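Local coordinates for putative uncharacterized protein PH1500 (Pyrococcus horikoshii, PDB 4UZR) that is of unknown function, assembles as a dodecamer with a 12-bladed beta-propeller, and may bind ATP, at residues L103-N106 / E110-Y113. Residues are numbered along the deposited sequence; the frame is centred on the assembly and turned at random.
Sequences LIFN and EELY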
loop_
_atom_site.group_PDB
_atom_site.type_symbol
_atom_site.label_atom_id
_atom_site.label_comp_id
_atom_site.label_asym_id
_atom_site.label_seq_id
_atom_site.Cartn_x
_atom_site.Cartn_y
_atom_site.Cartn_z
ATOM N N LEU A 103 30.398 -5.319 0.033
ATOM C CA LEU A 103 30.289 -4.113 -0.780
ATOM C C LEU A 103 28.829 -3.731 -0.985
ATOM O O LEU A 103 27.993 -4.577 -1.299
ATOM C CB LEU A 103 30.972 -4.319 -2.131
ATOM C CG LEU A 103 32.480 -4.578 -2.080
ATOM C CD1 LEU A 103 32.784 -6.056 -2.273
ATOM C CD2 LEU A 103 33.192 -3.742 -3.127
ATOM N N ILE A 104 28.528 -2.450 -0.809
ATOM C CA ILE A 104 27.164 -1.956 -0.933
ATOM C C ILE A 104 27.037 -0.926 -2.052
ATOM O O ILE A 104 27.750 0.088 -2.068
ATOM C CB ILE A 104 26.667 -1.345 0.391
ATOM C CG1 ILE A 104 26.734 -2.386 1.512
ATOM C CG2 ILE A 104 25.248 -0.818 0.240
ATOM C CD1 ILE A 104 26.475 -1.818 2.889
ATOM N N PHE A 105 26.129 -1.216 -2.982
ATOM C CA PHE A 105 25.848 -0.375 -4.138
ATOM C C PHE A 105 24.401 0.111 -4.098
ATOM O O PHE A 105 23.554 -0.489 -3.435
ATOM C CB PHE A 105 26.034 -1.172 -5.431
ATOM C CG PHE A 105 27.412 -1.739 -5.616
ATOM C CD1 PHE A 105 28.397 -1.005 -6.255
ATOM C CD2 PHE A 105 27.716 -3.016 -5.170
ATOM C CE1 PHE A 105 29.665 -1.529 -6.437
ATOM C CE2 PHE A 105 28.983 -3.547 -5.348
ATOM C CZ PHE A 105 29.958 -2.801 -5.982
ATOM N N ASN A 106 24.118 1.194 -4.817
ATOM C CA ASN A 106 22.736 1.615 -5.040
ATOM C C ASN A 106 22.208 1.095 -6.375
ATOM O O ASN A 106 22.845 0.260 -7.018
ATOM C CB ASN A 106 22.574 3.136 -4.933
ATOM C CG ASN A 106 23.362 3.891 -5.990
ATOM O OD1 ASN A 106 24.025 3.297 -6.839
ATOM N ND2 ASN A 106 23.282 5.217 -5.946
ATOM N N GLU A 110 26.471 2.401 -8.258
ATOM C CA GLU A 110 27.487 3.274 -7.691
ATOM C C GLU A 110 27.859 2.739 -6.319
ATOM O O GLU A 110 26.985 2.416 -5.513
ATOM C CB GLU A 110 26.968 4.706 -7.571
ATOM C CG GLU A 110 27.434 5.640 -8.676
ATOM C CD GLU A 110 26.566 6.878 -8.799
ATOM O OE1 GLU A 110 25.481 6.911 -8.180
ATOM O OE2 GLU A 110 26.973 7.820 -9.509
ATOM N N GLU A 111 29.157 2.648 -6.053
ATOM C CA GLU A 111 29.623 2.075 -4.800
ATOM C C GLU A 111 29.322 3.006 -3.630
ATOM O O GLU A 111 29.763 4.157 -3.608
ATOM C CB GLU A 111 31.120 1.773 -4.861
ATOM C CG GLU A 111 31.665 1.138 -3.594
ATOM C CD GLU A 111 33.075 0.616 -3.763
ATOM O OE1 GLU A 111 33.342 -0.073 -4.770
ATOM O OE2 GLU A 111 33.920 0.905 -2.893
ATOM N N LEU A 112 28.563 2.497 -2.665
ATOM C CA LEU A 112 28.249 3.254 -1.462
ATOM C C LEU A 112 29.203 2.874 -0.344
ATOM O O LEU A 112 29.569 3.713 0.479
ATOM C CB LEU A 112 26.811 2.989 -1.014
ATOM C CG LEU A 112 25.683 3.412 -1.948
ATOM C CD1 LEU A 112 24.343 3.060 -1.331
ATOM C CD2 LEU A 112 25.770 4.898 -2.239
ATOM N N TYR A 113 29.613 1.609 -0.318
ATOM C CA TYR A 113 30.489 1.147 0.756
ATOM C C TYR A 113 31.332 -0.072 0.387
ATOM O O TYR A 113 30.923 -0.908 -0.416
ATOM C CB TYR A 113 29.659 0.855 2.014
ATOM C CG TYR A 113 30.446 0.303 3.182
ATOM C CD1 TYR A 113 31.157 1.147 4.027
ATOM C CD2 TYR A 113 30.481 -1.063 3.442
ATOM C CE1 TYR A 113 31.876 0.651 5.098
ATOM C CE2 TYR A 113 31.203 -1.570 4.512
ATOM C CZ TYR A 113 31.895 -0.708 5.337
ATOM O OH TYR A 113 32.613 -1.204 6.402
#
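Ile104 faces both Leu112 and Tyr113 in an antiparallel beta-hairpin contact with a classic beta bulge. The hairpin joins strands 101-106 and 111-116 of a four-stranded antiparallel meander, consistent with a blade of the beta-propeller. The Ile104 carbonyl oxygen takes two N-H groups, from Leu112 N and, on a lone pair, from Tyr113 N at 3.0 Å. Ile104 N returns a bond to Tyr113 O (2.9 Å, 165° at the hydrogen). The register slips by one residue, and Phe105 faces Glu111 as a non-hydrogen-bonded pair. With CG anti to its carbonyl carbon (chi1 -59°), Phe105 sets its ring obliquely against Glu111, CD1 3.6 Å from Glu111 CA. On the other face, Ile104 CB meets Tyr113 CB at 4.1 Å. At the turn, Asn106 N bonds to Glu110 O, while Asn106 OD1 accepts from Glu110 N at 3.0 Å and also from Asn108 N. An alanine at Asn106 would lack this amide oxygen and would probably leave both turn N-H groups without their acceptor. The Glu111 carboxylate forms a salt bridge with Arg114. Strand 92-97 flanks strand 101-106 on its other edge, with Phe105 on Val95. Ile104 and Tyr113 pack on Ile141 of strand 137-142, and Leu112 touches Pro72 of two neighbouring subunits.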